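Local structure of DUF985 domain-containing protein (1YUD) at residues 69-74 with 109-114; 81-86 with 117-122; 47-52 with 130-135; 64-69 with 141-146; 74-79 with 126-131. The protein is of unknown function but belongs to the cupin superfamily, whose members share a beta-barrel fold and have very diverse roles. All coordinates share one frame; numbering follows the deposited sequence.

Interaction 1 of 5, residues 69-74 with 109-114; sequences ADEMWY and FLVPKG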
# COMPACT_ATOMS: atom_id res chain seq x y z
N ALA A 69 10.88 10.15 7.73
CA ALA A 69 10.98 9.38 6.51
C ALA A 69 9.73 9.55 5.64
O ALA A 69 8.71 10.05 6.09
CB ALA A 69 11.19 7.91 6.85
N ASP A 70 9.84 9.15 4.39
CA ASP A 70 8.71 9.24 3.49
C ASP A 70 7.63 8.26 3.93
O ASP A 70 7.88 7.34 4.71
CB ASP A 70 9.14 8.91 2.06
CG ASP A 70 9.97 10.01 1.43
OD1 ASP A 70 10.46 9.79 0.31
OD2 ASP A 70 10.10 11.08 2.06
N GLU A 71 6.42 8.45 3.42
CA GLU A 71 5.35 7.56 3.78
C GLU A 71 4.47 7.34 2.58
O GLU A 71 3.97 8.28 1.99
CB GLU A 71 4.55 8.14 4.94
CG GLU A 71 3.65 7.15 5.64
CD GLU A 71 2.91 7.76 6.81
OE1 GLU A 71 1.86 8.41 6.61
OE2 GLU A 71 3.41 7.61 7.95
N MSE A 72 4.29 6.09 2.20
CA MSE A 72 3.43 5.86 1.08
C MSE A 72 2.02 5.66 1.61
O MSE A 72 1.82 5.20 2.74
CB MSE A 72 3.92 4.64 0.28
CG MSE A 72 5.02 5.00 -0.74
SE MSE A 72 4.38 6.11 -2.21
CE MSE A 72 3.17 4.83 -3.01
N TRP A 73 1.03 6.05 0.83
CA TRP A 73 -0.35 5.91 1.25
C TRP A 73 -1.10 5.09 0.24
O TRP A 73 -1.14 5.43 -0.94
CB TRP A 73 -1.00 7.28 1.41
CG TRP A 73 -0.63 7.99 2.69
CD1 TRP A 73 0.63 8.29 3.12
CD2 TRP A 73 -1.53 8.50 3.68
NE1 TRP A 73 0.57 8.96 4.33
CE2 TRP A 73 -0.75 9.10 4.69
CE3 TRP A 73 -2.93 8.51 3.82
CZ2 TRP A 73 -1.31 9.71 5.82
CZ3 TRP A 73 -3.49 9.12 4.94
CH2 TRP A 73 -2.67 9.71 5.93
N TYR A 74 -1.70 4.00 0.69
CA TYR A 74 -2.48 3.15 -0.20
C TYR A 74 -3.93 3.33 0.19
O TYR A 74 -4.23 3.78 1.30
CB TYR A 74 -2.02 1.70 -0.04
CG TYR A 74 -0.56 1.53 -0.39
CD1 TYR A 74 -0.16 1.28 -1.70
CD2 TYR A 74 0.43 1.73 0.56
CE1 TYR A 74 1.18 1.24 -2.05
CE2 TYR A 74 1.77 1.70 0.22
CZ TYR A 74 2.14 1.46 -1.09
OH TYR A 74 3.46 1.53 -1.47
N PHE A 109 -0.38 7.77 -2.81
CA PHE A 109 0.17 9.08 -2.71
C PHE A 109 1.39 9.02 -1.83
O PHE A 109 1.46 8.23 -0.89
CB PHE A 109 -0.82 10.09 -2.14
CG PHE A 109 -0.30 11.48 -2.18
CD1 PHE A 109 -0.44 12.25 -3.33
CD2 PHE A 109 0.46 11.97 -1.15
CE1 PHE A 109 0.18 13.48 -3.44
CE2 PHE A 109 1.09 13.20 -1.25
CZ PHE A 109 0.94 13.94 -2.40
N LEU A 110 2.35 9.89 -2.12
CA LEU A 110 3.59 9.91 -1.37
C LEU A 110 3.77 11.22 -0.62
O LEU A 110 3.98 12.27 -1.22
CB LEU A 110 4.74 9.64 -2.34
CG LEU A 110 6.18 9.67 -1.85
CD1 LEU A 110 6.62 11.11 -1.74
CD2 LEU A 110 6.29 8.93 -0.52
N VAL A 111 3.69 11.16 0.70
CA VAL A 111 3.87 12.34 1.52
C VAL A 111 5.35 12.44 1.89
O VAL A 111 5.85 11.72 2.76
CB VAL A 111 2.93 12.28 2.78
CG1 VAL A 111 2.89 10.88 3.34
CG2 VAL A 111 3.40 13.27 3.82
N PRO A 112 6.07 13.35 1.22
CA PRO A 112 7.51 13.60 1.42
C PRO A 112 7.90 13.89 2.84
O PRO A 112 7.22 14.63 3.54
CB PRO A 112 7.79 14.80 0.49
CG PRO A 112 6.48 15.51 0.42
CD PRO A 112 5.49 14.35 0.29
N LYS A 113 9.01 13.30 3.27
CA LYS A 113 9.50 13.50 4.62
C LYS A 113 9.85 14.95 4.89
O LYS A 113 9.93 15.76 3.97
CB LYS A 113 10.72 12.62 4.89
CG LYS A 113 11.92 12.90 3.99
CD LYS A 113 13.08 11.96 4.34
CE LYS A 113 14.29 12.22 3.45
NZ LYS A 113 15.40 11.28 3.76
N GLY A 114 10.06 15.27 6.17
CA GLY A 114 10.42 16.61 6.57
C GLY A 114 9.31 17.64 6.46
O GLY A 114 9.53 18.81 6.78
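D70 and K113 meet where two antiparallel strands, 71-74 and 109-111, run out into loops. The D70 side chain can be followed outward atom by atom. Its CB rests on CD2 of L110 at 3.8 Å. CG lies anti to the carbonyl carbon (chi1 -73°), beside the backbone N, and the carboxylate beyond it meets segment 109-114. At the tip, OD2 accepts the backbone N-H of K113, with OD2 to N at 2.8 Å and the donor nearly in line with the C-O bond. The same oxygen lies 3.2 Å from CG of K113, whose extended chain then leads off, leaving the two charged ends near each other but not in contact. An alanine here would probably leave the K113 amide without this acceptor and the chain that leaves strand 109-111 less firmly held at this point.

Within the strands, E71 pairs with V111 and W73 with F109 through backbone bonds, the one from W73 N to F109 O being 2.8 Å long. On the face of E71 and W73, CG1 of V111 reaches CD1 of the indole at 3.4 Å, coming in obliquely, while W73 NE1 makes a weak bond to OE1 of E71. On the other face M72, a selenomethionine, crosses L110 at about a right angle, its SE 3.6 Å from L110 CB.

W73 goes on to touch L81 and I83 of the opposing sheet, whereas L110 packs on Y36 of the second subunit. A strand pair with one face turned to the second sheet of its own chain is characteristic of the cupin beta-barrel, here with 109-111 as an outermost strand of its sheet within this chain.

Interaction 2 of 5, residues 81-86 with 117-122; sequences LTIYMI and FGSAMN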
# COMPACT_ATOMS: atom_id res chain seq x y z
N LEU A 81 -9.82 10.67 1.04
CA LEU A 81 -9.27 11.58 2.04
C LEU A 81 -8.69 12.83 1.38
O LEU A 81 -8.96 13.13 0.22
CB LEU A 81 -8.17 10.88 2.85
CG LEU A 81 -8.53 9.49 3.39
CD1 LEU A 81 -7.35 8.94 4.16
CD2 LEU A 81 -9.74 9.57 4.29
N THR A 82 -7.88 13.56 2.13
CA THR A 82 -7.25 14.75 1.59
C THR A 82 -6.04 15.00 2.44
O THR A 82 -6.15 15.18 3.65
CB THR A 82 -8.19 15.95 1.67
OG1 THR A 82 -9.37 15.66 0.92
CG2 THR A 82 -7.52 17.19 1.09
N ILE A 83 -4.88 14.97 1.81
CA ILE A 83 -3.65 15.18 2.55
C ILE A 83 -3.28 16.64 2.49
O ILE A 83 -2.99 17.18 1.43
CB ILE A 83 -2.50 14.36 1.96
CG1 ILE A 83 -2.99 12.95 1.61
CG2 ILE A 83 -1.35 14.31 2.93
CD1 ILE A 83 -3.30 12.09 2.80
N TYR A 84 -3.30 17.30 3.64
CA TYR A 84 -2.93 18.69 3.71
C TYR A 84 -1.48 18.70 4.16
O TYR A 84 -1.14 18.18 5.22
CB TYR A 84 -3.83 19.43 4.71
CG TYR A 84 -5.31 19.30 4.44
CD1 TYR A 84 -5.98 18.11 4.68
CD2 TYR A 84 -6.04 20.37 3.93
CE1 TYR A 84 -7.34 17.98 4.43
CE2 TYR A 84 -7.40 20.26 3.67
CZ TYR A 84 -8.06 19.05 3.92
OH TYR A 84 -9.42 18.93 3.69
N MSE A 85 -0.61 19.27 3.32
CA MSE A 85 0.81 19.32 3.62
C MSE A 85 1.30 20.76 3.62
O MSE A 85 0.86 21.58 2.81
CB MSE A 85 1.59 18.52 2.57
CG MSE A 85 1.24 17.04 2.51
SE MSE A 85 1.41 16.31 0.72
CE MSE A 85 3.25 16.85 0.45
N ILE A 86 2.23 21.06 4.53
CA ILE A 86 2.80 22.39 4.65
C ILE A 86 4.34 22.31 4.55
O ILE A 86 5.00 21.78 5.45
CB ILE A 86 2.40 23.02 6.02
CG1 ILE A 86 0.88 23.19 6.08
CG2 ILE A 86 3.08 24.37 6.21
CD1 ILE A 86 0.35 23.60 7.44
N PHE A 117 2.19 17.49 7.88
CA PHE A 117 0.95 17.14 7.20
C PHE A 117 -0.10 16.48 8.09
O PHE A 117 0.19 16.01 9.19
CB PHE A 117 1.27 16.19 6.05
CG PHE A 117 1.83 14.86 6.50
CD1 PHE A 117 3.08 14.79 7.11
CD2 PHE A 117 1.11 13.69 6.31
CE1 PHE A 117 3.60 13.56 7.53
CE2 PHE A 117 1.62 12.47 6.73
CZ PHE A 117 2.87 12.40 7.34
N GLY A 118 -1.33 16.43 7.56
CA GLY A 118 -2.45 15.83 8.25
C GLY A 118 -3.49 15.46 7.22
O GLY A 118 -3.30 15.71 6.03
N SER A 119 -4.59 14.86 7.63
CA SER A 119 -5.61 14.48 6.67
C SER A 119 -7.00 14.32 7.28
O SER A 119 -7.15 13.94 8.44
CB SER A 119 -5.22 13.17 5.99
OG SER A 119 -6.24 12.73 5.11
N ALA A 120 -8.00 14.62 6.48
CA ALA A 120 -9.38 14.50 6.89
C ALA A 120 -10.07 13.69 5.80
O ALA A 120 -9.48 13.44 4.76
CB ALA A 120 -10.02 15.88 7.01
N MSE A 121 -11.30 13.26 6.05
CA MSE A 121 -12.01 12.51 5.03
C MSE A 121 -12.63 13.58 4.14
O MSE A 121 -12.43 14.77 4.39
CB MSE A 121 -13.11 11.65 5.65
CG MSE A 121 -12.64 10.72 6.75
SE MSE A 121 -13.95 9.32 7.01
CE MSE A 121 -15.38 10.37 7.80
N ASN A 122 -13.38 13.18 3.13
CA ASN A 122 -14.04 14.15 2.25
C ASN A 122 -15.56 14.13 2.44
O ASN A 122 -16.24 15.12 2.18
CB ASN A 122 -13.67 13.88 0.78
CG ASN A 122 -12.36 14.56 0.37
OD1 ASN A 122 -11.62 14.05 -0.47
ND2 ASN A 122 -12.09 15.73 0.94
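Y84 and G118 form the regular hydrogen-bonded pair of this antiparallel contact: Y84 N donates to G118 O and G118 N returns a bond to Y84 O, each 2.9 Å long. Side-chain polar bonds gather toward the L81 and N122 end. The carbonyl of T82 takes the hydroxyl of S119, OG to O 2.9 Å, from above its plane, and also a weak bond from A120 N. The S119 hydroxyl is placed for this by a first torsion that sets OG anti to the backbone N (chi1 176°). N122 crosses T82 at about a right angle, and its ND2 makes a bent, weak bond to T82 OG1 at 2.7 Å. The amide oxygen, OD1, takes the hydroxyl of S80 as its strongest partner.

Among the apolar contacts, CG of M85, a selenomethionine, lies obliquely against CB of F117 at 3.6 Å. Y84 turns the edge of its ring to the partner strand, with G118 O near its plane, while CG2 of T82, two residues earlier on the same face, stands 3.3 Å above one face of the ring, towards the rim. At the start of the strand, L81 CD2 touches CG of M121 at 4.0 Å.

L81, I83 and F117 all continue into W73 of the facing sheet. Strands 81-86 and 117-121 therefore supply one wall of the barrel interior, a two-sheet arrangement characteristic of the cupin fold.

Interaction 3 of 5, residues 47-52 with 130-135; sequences QLWSSI and GCMVSP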
# COMPACT_ATOMS: atom_id res chain seq x y z
N GLN A 47 14.49 0.01 10.94
CA GLN A 47 14.31 -1.11 10.02
C GLN A 47 14.14 -0.65 8.57
O GLN A 47 13.92 0.52 8.30
CB GLN A 47 13.08 -1.94 10.41
CG GLN A 47 13.27 -2.82 11.61
CD GLN A 47 14.39 -3.83 11.41
OE1 GLN A 47 15.57 -3.47 11.38
NE2 GLN A 47 14.02 -5.09 11.25
N LEU A 48 14.22 -1.60 7.64
CA LEU A 48 14.08 -1.29 6.23
C LEU A 48 12.72 -0.64 5.92
O LEU A 48 12.64 0.30 5.14
CB LEU A 48 14.27 -2.57 5.41
CG LEU A 48 14.88 -2.49 4.00
CD1 LEU A 48 16.23 -1.79 4.06
CD2 LEU A 48 15.06 -3.90 3.45
N TRP A 49 11.66 -1.16 6.53
CA TRP A 49 10.32 -0.60 6.33
C TRP A 49 9.27 -1.08 7.35
O TRP A 49 9.54 -1.91 8.22
CB TRP A 49 9.81 -0.88 4.91
CG TRP A 49 9.64 -2.33 4.54
CD1 TRP A 49 10.50 -3.09 3.82
CD2 TRP A 49 8.53 -3.18 4.86
NE1 TRP A 49 10.00 -4.36 3.65
CE2 TRP A 49 8.79 -4.44 4.28
CE3 TRP A 49 7.33 -2.99 5.57
CZ2 TRP A 49 7.90 -5.52 4.39
CZ3 TRP A 49 6.45 -4.06 5.68
CH2 TRP A 49 6.74 -5.31 5.09
N SER A 50 8.07 -0.52 7.24
CA SER A 50 6.96 -0.85 8.13
C SER A 50 5.61 -0.41 7.53
O SER A 50 5.53 0.61 6.86
CB SER A 50 7.15 -0.16 9.48
OG SER A 50 7.27 1.25 9.34
N SER A 51 4.57 -1.19 7.76
CA SER A 51 3.24 -0.85 7.26
C SER A 51 2.24 -0.99 8.40
O SER A 51 2.38 -1.86 9.25
CB SER A 51 2.83 -1.77 6.11
OG SER A 51 1.45 -1.61 5.81
N ILE A 52 1.23 -0.14 8.41
CA ILE A 52 0.20 -0.18 9.43
C ILE A 52 -1.11 0.09 8.73
O ILE A 52 -1.14 0.64 7.63
CB ILE A 52 0.37 0.94 10.46
CG1 ILE A 52 0.06 2.28 9.80
CG2 ILE A 52 1.77 0.93 11.03
CD1 ILE A 52 0.07 3.46 10.74
N GLY A 130 -3.68 2.38 3.92
CA GLY A 130 -2.42 1.71 4.13
C GLY A 130 -1.31 2.74 4.18
O GLY A 130 -1.22 3.60 3.31
N CYS A 131 -0.47 2.67 5.20
CA CYS A 131 0.63 3.60 5.33
C CYS A 131 1.95 2.87 5.51
O CYS A 131 2.15 2.10 6.46
CB CYS A 131 0.39 4.58 6.48
SG CYS A 131 -0.88 5.84 6.13
N MSE A 132 2.86 3.13 4.58
CA MSE A 132 4.19 2.52 4.55
C MSE A 132 5.26 3.61 4.63
O MSE A 132 5.42 4.39 3.70
CB MSE A 132 4.31 1.72 3.25
CG MSE A 132 5.58 0.89 3.05
SE MSE A 132 7.17 1.90 2.57
CE MSE A 132 8.24 1.46 4.10
N VAL A 133 5.97 3.67 5.76
CA VAL A 133 7.05 4.64 5.96
C VAL A 133 8.32 3.82 5.81
O VAL A 133 8.46 2.80 6.47
CB VAL A 133 7.02 5.26 7.37
CG1 VAL A 133 6.77 4.21 8.39
CG2 VAL A 133 8.32 5.95 7.65
N SER A 134 9.24 4.26 4.95
CA SER A 134 10.44 3.47 4.66
C SER A 134 11.39 3.12 5.78
O SER A 134 11.35 2.00 6.28
CB SER A 134 11.23 4.09 3.51
OG SER A 134 11.96 3.06 2.86
N PRO A 135 12.29 4.03 6.16
CA PRO A 135 13.12 3.52 7.25
C PRO A 135 12.26 3.32 8.51
O PRO A 135 11.89 4.29 9.17
CB PRO A 135 14.18 4.60 7.41
CG PRO A 135 14.32 5.12 6.00
CD PRO A 135 12.88 5.24 5.56
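Q47 and P135 open the contact just outside the paired strands, where the carbonyl O of Q47 lies 3.3 Å from CA of P135 in a CH...O contact. L48 and W49 follow, close to S134 and to the methyl of M132, a selenomethionine, though here the model is too tight to be read closely. At S50 the strand begins. Its OG stands between the backbone N and the carbonyl carbon (chi1 57°), 3.1 Å from CG1 of V133, and makes a long, weak bond to V133 O as well as a bond to the backbone N of F137. The S50 carbonyl receives V133 N at 3.3 Å, with CA of M132 beside it.

S51 faces the other way. Its CA-H points at C131 O, while its hydroxyl finds stronger partners beyond the pair: S35 in the neighbouring strand and Q108 of the second subunit. At I52 the pairing is regular, its N donating to C131 O at 3.1 Å and its O accepting C131 N at 3.2 Å, the latter bond bent little from straight (169°). Here CG1 of I52 rests on CB of C131 at 4.1 Å.

The well-formed bonds are those of I52 with C131. What holds the strands is chiefly backbone, which leaves the buried serine hydroxyls to bond with a following loop and, at S51, to carry the contact across the dimer interface.

Interaction 4 of 5, residues 64-69 with 141-146; sequences FHRLTA and DFELFS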
# COMPACT_ATOMS: atom_id res chain seq x y z
N PHE A 64 -1.98 17.40 12.16
CA PHE A 64 -0.67 17.78 11.68
C PHE A 64 0.44 17.19 12.54
O PHE A 64 0.41 17.29 13.77
CB PHE A 64 -0.55 19.30 11.67
CG PHE A 64 -1.25 19.95 10.52
CD1 PHE A 64 -2.25 20.89 10.73
CD2 PHE A 64 -0.90 19.63 9.21
CE1 PHE A 64 -2.89 21.53 9.65
CE2 PHE A 64 -1.53 20.26 8.13
CZ PHE A 64 -2.52 21.20 8.36
N HIS A 65 1.40 16.56 11.86
CA HIS A 65 2.56 15.92 12.48
C HIS A 65 3.66 15.78 11.43
O HIS A 65 3.40 15.85 10.24
CB HIS A 65 2.16 14.54 13.00
CG HIS A 65 1.54 13.66 11.95
ND1 HIS A 65 2.17 12.54 11.45
CD2 HIS A 65 0.37 13.77 11.28
CE1 HIS A 65 1.41 11.99 10.52
NE2 HIS A 65 0.31 12.72 10.40
N ARG A 66 4.89 15.58 11.86
CA ARG A 66 5.99 15.47 10.91
C ARG A 66 6.80 14.19 11.06
O ARG A 66 7.08 13.74 12.17
CB ARG A 66 6.91 16.67 11.05
CG ARG A 66 8.09 16.66 10.12
CD ARG A 66 9.15 17.60 10.64
NE ARG A 66 8.67 18.97 10.76
CZ ARG A 66 9.37 19.95 11.32
NH1 ARG A 66 10.58 19.71 11.81
NH2 ARG A 66 8.87 21.18 11.36
N LEU A 67 7.17 13.60 9.93
CA LEU A 67 7.95 12.37 9.91
C LEU A 67 9.38 12.62 9.44
O LEU A 67 9.68 13.63 8.82
CB LEU A 67 7.29 11.34 9.01
CG LEU A 67 6.17 10.48 9.60
CD1 LEU A 67 5.42 11.24 10.68
CD2 LEU A 67 5.23 10.04 8.47
N THR A 68 10.25 11.67 9.75
CA THR A 68 11.66 11.73 9.37
C THR A 68 11.85 10.99 8.07
O THR A 68 12.84 11.18 7.37
CB THR A 68 12.52 11.07 10.46
OG1 THR A 68 12.60 11.93 11.60
CG2 THR A 68 13.92 10.78 9.94
N ALA A 69 10.88 10.15 7.73
CA ALA A 69 10.98 9.38 6.51
C ALA A 69 9.73 9.55 5.64
O ALA A 69 8.71 10.05 6.09
CB ALA A 69 11.19 7.91 6.85
N ASP A 141 11.17 9.34 14.84
CA ASP A 141 10.92 9.92 13.53
C ASP A 141 9.54 10.56 13.46
O ASP A 141 9.07 10.94 12.39
CB ASP A 141 11.02 8.84 12.45
CG ASP A 141 12.31 8.07 12.52
OD1 ASP A 141 13.38 8.71 12.64
OD2 ASP A 141 12.27 6.82 12.44
N PHE A 142 8.90 10.69 14.62
CA PHE A 142 7.57 11.28 14.70
C PHE A 142 7.62 12.62 15.41
O PHE A 142 8.62 12.95 16.05
CB PHE A 142 6.64 10.32 15.46
CG PHE A 142 5.22 10.78 15.55
CD1 PHE A 142 4.34 10.58 14.49
CD2 PHE A 142 4.76 11.42 16.69
CE1 PHE A 142 3.03 11.03 14.56
CE2 PHE A 142 3.45 11.87 16.77
CZ PHE A 142 2.58 11.67 15.71
N GLU A 143 6.55 13.41 15.29
CA GLU A 143 6.46 14.70 15.96
C GLU A 143 5.09 15.35 15.76
O GLU A 143 4.78 15.84 14.68
CB GLU A 143 7.56 15.65 15.48
CG GLU A 143 7.64 16.93 16.31
CD GLU A 143 8.91 17.72 16.06
OE1 GLU A 143 9.14 18.71 16.79
OE2 GLU A 143 9.67 17.36 15.13
N LEU A 144 4.28 15.34 16.81
CA LEU A 144 2.94 15.92 16.76
C LEU A 144 3.05 17.41 17.11
O LEU A 144 3.93 17.79 17.87
CB LEU A 144 2.03 15.19 17.74
CG LEU A 144 0.51 15.28 17.56
CD1 LEU A 144 0.14 14.86 16.15
CD2 LEU A 144 -0.20 14.38 18.58
N PHE A 145 2.17 18.25 16.56
CA PHE A 145 2.23 19.69 16.82
C PHE A 145 0.98 20.34 17.44
O PHE A 145 -0.15 19.99 17.11
CB PHE A 145 2.58 20.44 15.54
CG PHE A 145 3.98 20.18 15.05
CD1 PHE A 145 4.32 18.96 14.47
CD2 PHE A 145 4.97 21.14 15.21
CE1 PHE A 145 5.63 18.71 14.04
CE2 PHE A 145 6.28 20.90 14.80
CZ PHE A 145 6.60 19.68 14.21
N SER A 146 1.22 21.31 18.32
CA SER A 146 0.17 22.05 19.02
C SER A 146 -0.38 23.13 18.11
O SER A 146 0.35 23.66 17.28
CB SER A 146 0.75 22.75 20.25
OG SER A 146 1.46 23.91 19.86
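F145 and R66 bring ring and guanidinium together obliquely: CZ of F145 sits 3.8 Å above one face of the guanidinium, offset toward its rim, with the two planes 38° apart. At the edge of the F145 ring lie F64 O and CA of H65, and CE1 touches CB of R66 at 3.8 Å. A second flat pair, H65 and F142, has planes only 28° apart but slid so far that the rings barely overlap, their centroids 5.5 Å from each other. CD1 of L67 reaches F142 CD1 obliquely.

An alanine in place of F145 would probably uncover that face of the guanidinium and leave the R66 side chain freer to turn. E143 runs beside R66, pointing the same way, but its OE2 is 4.2 Å from NH1 and well out of the guanidinium plane, so the charges are near without forming a salt bridge. The firm polar link is between backbones, R66 N to E143 O at 2.8 Å, while those from F145 N to F64 O and from T68 N to D141 O are weak. T68 leans its CB against OD1 of D141 at 3.3 Å; that carboxylate also bonds T138 and pairs with R46.

Segment 141-146 thus runs roughly antiparallel to strand 62-66 and its exit. F64 and F145 both pack on I116 of strand 116-121, the neighbour of strand 62-66 in its sheet, and on L150 of helix 147-152, which S146 caps at its N-terminus.

Interaction 5 of 5, residues 74-79 with 126-131; sequences YFHAGQ and FSLVGC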
# COMPACT_ATOMS: atom_id res chain seq x y z
N TYR A 74 -1.70 4.00 0.69
CA TYR A 74 -2.48 3.15 -0.20
C TYR A 74 -3.93 3.33 0.19
O TYR A 74 -4.23 3.78 1.30
CB TYR A 74 -2.02 1.70 -0.04
CG TYR A 74 -0.56 1.53 -0.39
CD1 TYR A 74 -0.16 1.28 -1.70
CD2 TYR A 74 0.43 1.73 0.56
CE1 TYR A 74 1.18 1.24 -2.05
CE2 TYR A 74 1.77 1.70 0.22
CZ TYR A 74 2.14 1.46 -1.09
OH TYR A 74 3.46 1.53 -1.47
N PHE A 75 -4.85 3.01 -0.70
CA PHE A 75 -6.26 3.16 -0.39
C PHE A 75 -6.97 1.82 -0.45
O PHE A 75 -7.03 1.18 -1.51
CB PHE A 75 -6.91 4.12 -1.38
CG PHE A 75 -8.33 4.46 -1.05
CD1 PHE A 75 -8.62 5.44 -0.11
CD2 PHE A 75 -9.38 3.76 -1.65
CE1 PHE A 75 -9.95 5.75 0.24
CE2 PHE A 75 -10.71 4.05 -1.32
CZ PHE A 75 -10.99 5.05 -0.37
N HIS A 76 -7.53 1.40 0.68
CA HIS A 76 -8.24 0.13 0.73
C HIS A 76 -9.73 0.27 0.46
O HIS A 76 -10.28 -0.39 -0.44
CB HIS A 76 -8.04 -0.52 2.09
CG HIS A 76 -6.62 -0.82 2.40
ND1 HIS A 76 -5.85 -1.66 1.63
CD2 HIS A 76 -5.83 -0.42 3.43
CE1 HIS A 76 -4.65 -1.78 2.18
NE2 HIS A 76 -4.61 -1.04 3.27
N ALA A 77 -10.38 1.14 1.22
CA ALA A 77 -11.82 1.34 1.05
C ALA A 77 -12.36 2.47 1.90
O ALA A 77 -11.65 3.02 2.75
CB ALA A 77 -12.57 0.05 1.37
N GLY A 78 -13.61 2.83 1.67
CA GLY A 78 -14.21 3.89 2.45
C GLY A 78 -14.37 5.24 1.77
O GLY A 78 -14.90 5.32 0.66
N GLN A 79 -13.91 6.30 2.44
CA GLN A 79 -14.05 7.67 1.95
C GLN A 79 -12.77 8.36 1.53
O GLN A 79 -11.84 8.49 2.31
CB GLN A 79 -14.73 8.54 3.02
CG GLN A 79 -16.07 9.13 2.62
CD GLN A 79 -17.16 8.10 2.66
OE1 GLN A 79 -18.18 8.22 1.98
NE2 GLN A 79 -16.95 7.07 3.46
N PHE A 126 -16.36 6.13 6.72
CA PHE A 126 -15.09 5.63 7.25
C PHE A 126 -14.01 5.56 6.18
O PHE A 126 -14.29 5.67 4.98
CB PHE A 126 -15.27 4.23 7.82
CG PHE A 126 -15.49 3.19 6.77
CD1 PHE A 126 -16.71 3.10 6.11
CD2 PHE A 126 -14.47 2.32 6.42
CE1 PHE A 126 -16.92 2.15 5.13
CE2 PHE A 126 -14.66 1.37 5.44
CZ PHE A 126 -15.89 1.28 4.79
N SER A 127 -12.77 5.36 6.62
CA SER A 127 -11.66 5.24 5.68
C SER A 127 -10.50 4.40 6.19
O SER A 127 -9.80 4.77 7.13
CB SER A 127 -11.16 6.61 5.29
OG SER A 127 -12.11 7.23 4.47
N LEU A 128 -10.34 3.25 5.54
CA LEU A 128 -9.26 2.32 5.85
C LEU A 128 -8.15 2.75 4.88
O LEU A 128 -8.40 2.98 3.69
CB LEU A 128 -9.67 0.88 5.57
CG LEU A 128 -8.55 -0.10 5.93
CD1 LEU A 128 -8.33 -0.04 7.42
CD2 LEU A 128 -8.87 -1.51 5.49
N VAL A 129 -6.94 2.83 5.40
CA VAL A 129 -5.81 3.29 4.61
C VAL A 129 -4.53 2.54 4.93
O VAL A 129 -4.30 2.13 6.08
CB VAL A 129 -5.62 4.80 4.86
CG1 VAL A 129 -4.18 5.13 5.17
CG2 VAL A 129 -6.14 5.57 3.68
N GLY A 130 -3.68 2.38 3.92
CA GLY A 130 -2.42 1.71 4.13
C GLY A 130 -1.31 2.74 4.18
O GLY A 130 -1.22 3.60 3.31
N CYS A 131 -0.47 2.67 5.20
CA CYS A 131 0.63 3.60 5.33
C CYS A 131 1.95 2.87 5.51
O CYS A 131 2.15 2.10 6.46
CB CYS A 131 0.39 4.58 6.48
SG CYS A 131 -0.88 5.84 6.13
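Y74 pairs with G130 through two backbone bonds, Y74 N to G130 O at 2.7 Å and G130 N to Y74 O at 3.0 Å, before the antiparallel register slips by one residue between F75 and A77 and resumes with L128 N bonded to A77 O. V129 lays its CG2 against the carbonyl O of Y74. H76 points across at the partner strand: its CB meets CD2 of L128 at 3.6 Å and its CD2 and NE2 pass obliquely by the backbone of G130, where a CB on that glycine would lie tight against H76. CG of H76 is anti to the carbonyl carbon (chi1 -60°); farther out, ND1 bonds F75 O of the second subunit and NE2 bonds Q108 there.

The slip is a beta bulge, and with the corner that the chain turns at A77 it marks the passage from one sheet of the cupin barrel towards strand 81-86 of the other. Y74, on the regular side of the bulge, stacks on its counterpart Y74 of the second subunit and bonds S51 there through its hydroxyl.

Past the corner, G78 has backbone angles (phi 105°) suited to glycine, and a side chain would collide with F126 O. Its CA instead sits over the face of the F126 ring in a CH-pi contact, 4.0 Å from the centroid. Q79 comes in at the end, NE2 making a long, weak bond to F126 O. Beside it, OG of S127 lies 2.5 Å from Q79 O and within reach of F126 O.

Interactions 1, 3 and 5 belong to one antiparallel sheet: strand 126-133 serves both 3 and 5, and strand 71-76 both 1 and 5, with Y74 shared. All three touch the second subunit, 3 and 5 as buried contacts. Interaction 2 lies in the facing sheet, nearest the chain's centre, and meets interaction 1 through W73 on I83 and V111 on F117, so these two share the apolar barrel interior. Interaction 4, with two exposed residues, extends that second sheet's margin and combines a ring over a guanidinium with nearby opposite charges. Polar side chains reach across the dimer in 3 and 5, whereas those of interaction 2 bond within the chain.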